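Local coordinates for protein pyroglutatmate porin OpdO (Pseudomonas aeruginosa, PDB 3SZV) that probably forms a channel across the bacterial outer membrane, as a beta-barrel porin of the OprD family of carboxylate channels, at residues E351-T356 against A377-N382; S265-A270 against D318-A323. All blocks are in the same frame, centred on the assembly; numbering follows the deposited sequence. Where two conformers were deposited one is given.

Overall arrangement
Following the chain from the N terminus, contact 2 comes first: 265-270 ends one barrel strand and turns into strand 271-281, and 318-323 ends strand 311-320 on the far side of it. The chain between them holds strand 271-281, a long connecting loop and most of strand 311-320. Contact 1 then closes the hairpin of strands 346-361 and 371-381. The two are in series, neither nesting nor crossing, with centres about 24 Å apart and nearest atoms about 9 Å apart; strand 329-343 lies between their strands in the barrel wall. The loop enclosed by contact 2 reaches across to contact 1, where I302 and G303 bind E353. One contact thus finishes strand ends, the other pairs the middle of strand 346-361 with the final residues of strand 371-381.

Contact 1. Residues E351-T356 against A377-N382; sequences EWERNT and ATVRSN
A beta hairpin in the barrel wall brings W352 and R354 beside R380 and T378, its two strands running antiparallel. Four backbone hydrogen bonds hold the pair: W352 with R380 and R354 with T378 each bond in both directions, W352 N reaching R380 O at 2.8 Å. On the face carrying these four residues, W352 has its CG between the backbone N and the carbonyl carbon (chi1 62°), and the indole leans across to the partner strand. R380 CB sits over the five-membered ring in a CH-pi contact, 3.9 Å from the centroid. R380 CG touches W352 CZ2 at 3.3 Å, while the far rim of the indole meets T378, CH2 to CG2 at 3.8 Å. Next along, R354 bends at chi3 (45°) to bring NH2 within 2.7 Å of T378 OG1, but at 116° this hydrogen bond is weak; D388 is the stronger partner of that hydroxyl and also forms a salt bridge with R380. The other face mixes two carboxylates, E351 and E353, with N355, V379, A377 and S381. N355 ND2 gives one nearly straight bond to E353 OE2 (2.9 Å), in the amide plane and on the anti lone pair, and another to R354 O from above the carbonyl plane. V379 CG2 packs on E353 CG at 3.7 Å. Both E353 oxygens also take backbone N-H groups, from I302 and G303, so this buried carboxylate is gripped by three donors, which should stabilise its negative charge.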
loop_
_atom_site.group_PDB
_atom_site.type_symbol
_atom_site.label_atom_id
_atom_site.label_comp_id
_atom_site.label_asym_id
_atom_site.label_seq_id
_atom_site.Cartn_x
_atom_site.Cartn_y
_atom_site.Cartn_z
ATOM N N GLU A 351 -14.452 17.262 -8.285
ATOM C CA GLU A 351 -14.527 16.755 -6.926
ATOM C C GLU A 351 -13.381 17.319 -6.117
ATOM O O GLU A 351 -12.336 17.676 -6.655
ATOM C CB GLU A 351 -14.448 15.221 -6.910
ATOM C CG GLU A 351 -13.190 14.658 -7.557
ATOM C CD GLU A 351 -12.988 13.183 -7.269
ATOM O OE1 GLU A 351 -13.653 12.657 -6.351
ATOM O OE2 GLU A 351 -12.147 12.552 -7.948
ATOM N N TRP A 352 -13.573 17.393 -4.809
ATOM C CA TRP A 352 -12.441 17.683 -3.943
ATOM C C TRP A 352 -12.514 16.836 -2.690
ATOM O O TRP A 352 -13.591 16.358 -2.306
ATOM C CB TRP A 352 -12.341 19.180 -3.611
ATOM C CG TRP A 352 -13.501 19.775 -2.860
ATOM C CD1 TRP A 352 -14.553 20.470 -3.399
ATOM C CD2 TRP A 352 -13.715 19.779 -1.439
ATOM N NE1 TRP A 352 -15.407 20.887 -2.411
ATOM C CE2 TRP A 352 -14.916 20.479 -1.199
ATOM C CE3 TRP A 352 -13.010 19.257 -0.348
ATOM C CZ2 TRP A 352 -15.430 20.669 0.085
ATOM C CZ3 TRP A 352 -13.524 19.447 0.926
ATOM C CH2 TRP A 352 -14.719 20.151 1.132
ATOM N N GLU A 353 -11.357 16.636 -2.072
ATOM C CA GLU A 353 -11.278 15.872 -0.835
ATOM C C GLU A 353 -10.264 16.514 0.097
ATOM O O GLU A 353 -9.173 16.887 -0.327
ATOM C CB GLU A 353 -10.893 14.416 -1.123
ATOM C CG GLU A 353 -10.721 13.579 0.144
ATOM C CD GLU A 353 -10.438 12.104 -0.123
ATOM O OE1 GLU A 353 -10.695 11.619 -1.255
ATOM O OE2 GLU A 353 -9.938 11.423 0.804
ATOM N N ARG A 354 -10.654 16.660 1.355
ATOM C CA ARG A 354 -9.742 17.107 2.393
ATOM C C ARG A 354 -9.545 15.978 3.393
ATOM O O ARG A 354 -10.495 15.291 3.749
ATOM C CB ARG A 354 -10.305 18.329 3.122
ATOM C CG ARG A 354 -9.396 18.800 4.234
ATOM C CD ARG A 354 -10.142 19.533 5.345
ATOM N NE ARG A 354 -11.376 18.873 5.784
ATOM C CZ ARG A 354 -11.446 17.725 6.461
ATOM N NH1 ARG A 354 -10.349 17.038 6.780
ATOM N NH2 ARG A 354 -12.635 17.247 6.812
ATOM N N ASN A 355 -8.309 15.791 3.850
ATOM C CA ASN A 355 -8.010 14.823 4.905
ATOM C C ASN A 355 -7.238 15.504 6.012
ATOM O O ASN A 355 -6.392 16.358 5.741
ATOM C CB ASN A 355 -7.074 13.707 4.427
ATOM C CG ASN A 355 -7.630 12.847 3.304
ATOM O OD1 ASN A 355 -6.869 12.078 2.714
ATOM N ND2 ASN A 355 -8.931 12.933 3.007
ATOM N N THR A 356 -7.500 15.115 7.256
ATOM C CA THR A 356 -6.684 15.569 8.382
ATOM C C THR A 356 -6.423 14.391 9.297
ATOM O O THR A 356 -7.357 13.694 9.691
ATOM C CB THR A 356 -7.387 16.671 9.184
ATOM O OG1 THR A 356 -7.652 17.780 8.322
ATOM C CG2 THR A 356 -6.506 17.128 10.362
ATOM N N ALA A 377 -11.969 12.824 6.929
ATOM C CA ALA A 377 -12.011 13.157 5.512
ATOM C C ALA A 377 -13.369 13.706 5.113
ATOM O O ALA A 377 -14.406 13.313 5.662
ATOM C CB ALA A 377 -11.683 11.945 4.672
ATOM N N THR A 378 -13.342 14.606 4.141
ATOM C CA THR A 378 -14.554 15.170 3.557
ATOM C C THR A 378 -14.393 15.098 2.050
ATOM O O THR A 378 -13.361 15.520 1.529
ATOM C CB THR A 378 -14.691 16.654 3.953
ATOM O OG1 THR A 378 -14.807 16.750 5.375
ATOM C CG2 THR A 378 -15.931 17.287 3.309
ATOM N N VAL A 379 -15.406 14.586 1.349
ATOM C CA VAL A 379 -15.378 14.539 -0.104
ATOM C C VAL A 379 -16.623 15.232 -0.631
ATOM O O VAL A 379 -17.721 14.963 -0.145
ATOM C CB VAL A 379 -15.405 13.079 -0.627
ATOM C CG1 VAL A 379 -15.552 13.056 -2.145
ATOM C CG2 VAL A 379 -14.154 12.309 -0.185
ATOM N N ARG A 380 -16.450 16.121 -1.610
ATOM C CA ARG A 380 -17.578 16.741 -2.314
ATOM C C ARG A 380 -17.373 16.561 -3.806
ATOM O O ARG A 380 -16.287 16.798 -4.324
ATOM C CB ARG A 380 -17.703 18.232 -1.992
ATOM C CG ARG A 380 -17.935 18.535 -0.517
ATOM C CD ARG A 380 -19.229 17.930 -0.012
ATOM N NE ARG A 380 -19.458 18.250 1.397
ATOM C CZ ARG A 380 -19.353 17.391 2.409
ATOM N NH1 ARG A 380 -19.015 16.119 2.199
ATOM N NH2 ARG A 380 -19.585 17.803 3.643
ATOM N N SER A 381 -18.420 16.155 -4.506
ATOM C CA SER A 381 -18.305 15.817 -5.917
ATOM C C SER A 381 -19.608 16.097 -6.650
ATOM O O SER A 381 -20.674 16.043 -6.051
ATOM C CB SER A 381 -17.960 14.332 -6.041
ATOM O OG SER A 381 -17.891 13.903 -7.391
ATOM N N ASN A 382 -19.520 16.363 -7.946
ATOM C CA ASN A 382 -20.735 16.493 -8.744
ATOM C C ASN A 382 -21.001 15.241 -9.577
ATOM O O ASN A 382 -21.882 15.241 -10.437
ATOM C CB ASN A 382 -20.742 17.766 -9.613
ATOM C CG ASN A 382 -19.746 17.713 -10.764
ATOM O OD1 ASN A 382 -19.034 16.727 -10.949
ATOM N ND2 ASN A 382 -19.702 18.786 -11.551
HETATM O O HOH W 1 -16.323 11.575 -6.624
#

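Contact 2. Residues S265-A270 against D318-A323; sequences SLRLGA and DYDFGA
A270 lies in the tight turn between barrel strands 256-268 and 271-281, and packs where strand 311-320 runs out at Y319 and D320. As in porins generally, so short a turn probably marks the periplasmic rim. The close packing centres on A270. Its carbonyl oxygen accepts from D320 N at 3.0 Å, a nearly straight bond lying in the carbonyl plane, and Y319 CA adds a C-H...O contact to the same atom. The methyl group points at the other segment: A270 CB is 3.3 Å from D320 O and 3.5 Å from Y319 CE1, approaching the phenol ring obliquely. Y319 also meets the ring of H271, just beyond the turn. A323 CB finishes this small apolar patch more distantly, at 4.3 Å from A270 CB.

The looser side is polar and lies at the surface. R267 bends at chi2 (64°) and swings its guanidinium back over the turn, one face laid against A270 C. Its NH2 comes to 3.5 Å from D320 CB, which sits at the guanidinium edge, yet no salt bridge forms: NH2 and D320 OD1 stay 4.7 Å apart, and the guanidinium and carboxylate planes are almost perpendicular. D318 is engaged elsewhere, in a salt bridge with R316. The D320 carboxylate instead turns to its own chain in an Asx turn, G322 N donating to OD2 at 2.8 Å from above the carboxylate plane.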
loop_
_atom_site.group_PDB
_atom_site.type_symbol
_atom_site.label_atom_id
_atom_site.label_comp_id
_atom_site.label_asym_id
_atom_site.label_seq_id
_atom_site.Cartn_x
_atom_site.Cartn_y
_atom_site.Cartn_z
ATOM N N SER A 265 8.021 16.872 -2.667
ATOM C CA SER A 265 7.928 16.850 -1.209
ATOM C C SER A 265 9.101 17.605 -0.595
ATOM O O SER A 265 10.254 17.186 -0.707
ATOM C CB SER A 265 7.914 15.400 -0.714
ATOM O OG SER A 265 6.813 14.683 -1.264
ATOM N N LEU A 266 8.787 18.726 0.045
ATOM C CA LEU A 266 9.786 19.601 0.635
ATOM C C LEU A 266 9.774 19.417 2.141
ATOM O O LEU A 266 8.731 19.516 2.783
ATOM C CB LEU A 266 9.450 21.051 0.284
ATOM C CG LEU A 266 10.373 22.164 0.780
ATOM C CD1 LEU A 266 11.792 21.962 0.260
ATOM C CD2 LEU A 266 9.823 23.513 0.343
ATOM N N ARG A 267 10.936 19.138 2.712
ATOM C CA ARG A 267 11.050 19.075 4.159
ATOM C C ARG A 267 11.825 20.295 4.628
ATOM O O ARG A 267 12.880 20.620 4.082
ATOM C CB ARG A 267 11.741 17.781 4.591
ATOM C CG ARG A 267 11.872 17.607 6.107
ATOM C CD ARG A 267 10.505 17.502 6.776
ATOM N NE ARG A 267 10.599 17.035 8.157
ATOM C CZ ARG A 267 9.555 16.864 8.964
ATOM N NH1 ARG A 267 8.326 17.128 8.537
ATOM N NH2 ARG A 267 9.741 16.429 10.203
ATOM N N LEU A 268 11.284 20.984 5.628
ATOM C CA LEU A 268 11.935 22.151 6.196
ATOM C C LEU A 268 11.856 22.051 7.709
ATOM O O LEU A 268 10.904 22.530 8.321
ATOM C CB LEU A 268 11.262 23.435 5.713
ATOM C CG LEU A 268 11.342 23.722 4.212
ATOM C CD1 LEU A 268 10.408 24.856 3.823
ATOM C CD2 LEU A 268 12.774 24.037 3.815
ATOM N N GLY A 269 12.855 21.420 8.313
ATOM C CA GLY A 269 12.845 21.218 9.747
ATOM C C GLY A 269 11.713 20.295 10.146
ATOM O O GLY A 269 11.591 19.184 9.632
ATOM N N ALA A 270 10.867 20.763 11.056
ATOM C CA ALA A 270 9.761 19.953 11.537
ATOM C C ALA A 270 8.561 20.033 10.594
ATOM O O ALA A 270 7.607 19.267 10.745
ATOM C CB ALA A 270 9.370 20.383 12.947
ATOM N N ASP A 318 2.633 18.593 6.705
ATOM C CA ASP A 318 2.890 17.772 7.888
ATOM C C ASP A 318 3.703 18.547 8.911
ATOM O O ASP A 318 4.571 19.344 8.550
ATOM C CB ASP A 318 3.715 16.517 7.550
ATOM C CG ASP A 318 2.993 15.553 6.633
ATOM O OD1 ASP A 318 2.534 14.502 7.125
ATOM O OD2 ASP A 318 2.930 15.822 5.421
ATOM N N TYR A 319 3.446 18.291 10.190
ATOM C CA TYR A 319 4.286 18.813 11.245
ATOM C C TYR A 319 4.627 17.693 12.218
ATOM O O TYR A 319 3.744 16.977 12.699
ATOM C CB TYR A 319 3.618 19.982 11.986
ATOM C CG TYR A 319 4.578 20.678 12.925
ATOM C CD1 TYR A 319 5.536 21.557 12.433
ATOM C CD2 TYR A 319 4.552 20.447 14.306
ATOM C CE1 TYR A 319 6.428 22.197 13.270
ATOM C CE2 TYR A 319 5.445 21.083 15.153
ATOM C CZ TYR A 319 6.387 21.958 14.636
ATOM O OH TYR A 319 7.275 22.583 15.464
ATOM N N ASP A 320 5.913 17.550 12.481
ATOM C CA ASP A 320 6.406 16.593 13.465
ATOM C C ASP A 320 6.745 17.349 14.743
ATOM O O ASP A 320 7.609 18.223 14.759
ATOM C CB ASP A 320 7.612 15.840 12.906
ATOM C CG ASP A 320 8.185 14.839 13.888
ATOM O OD1 ASP A 320 8.073 13.617 13.647
ATOM O OD2 ASP A 320 8.751 15.276 14.898
ATOM N N PHE A 321 6.036 17.012 15.810
ATOM C CA PHE A 321 6.146 17.746 17.058
ATOM C C PHE A 321 7.372 17.372 17.898
ATOM O O PHE A 321 7.525 17.852 19.015
ATOM C CB PHE A 321 4.859 17.579 17.877
ATOM C CG PHE A 321 3.656 18.252 17.267
ATOM C CD1 PHE A 321 3.250 19.503 17.703
ATOM C CD2 PHE A 321 2.933 17.634 16.254
ATOM C CE1 PHE A 321 2.147 20.124 17.151
ATOM C CE2 PHE A 321 1.826 18.258 15.694
ATOM C CZ PHE A 321 1.436 19.500 16.140
ATOM N N GLY A 322 8.246 16.527 17.359
ATOM C CA GLY A 322 9.430 16.115 18.098
ATOM C C GLY A 322 10.313 17.277 18.514
ATOM O O GLY A 322 10.760 17.358 19.667
ATOM N N ALA A 323 10.579 18.180 17.577
ATOM C CA ALA A 323 11.496 19.292 17.836
ATOM C C ALA A 323 10.962 20.211 18.930
ATOM O O ALA A 323 11.716 20.785 19.714
ATOM C CB ALA A 323 11.751 20.074 16.564
#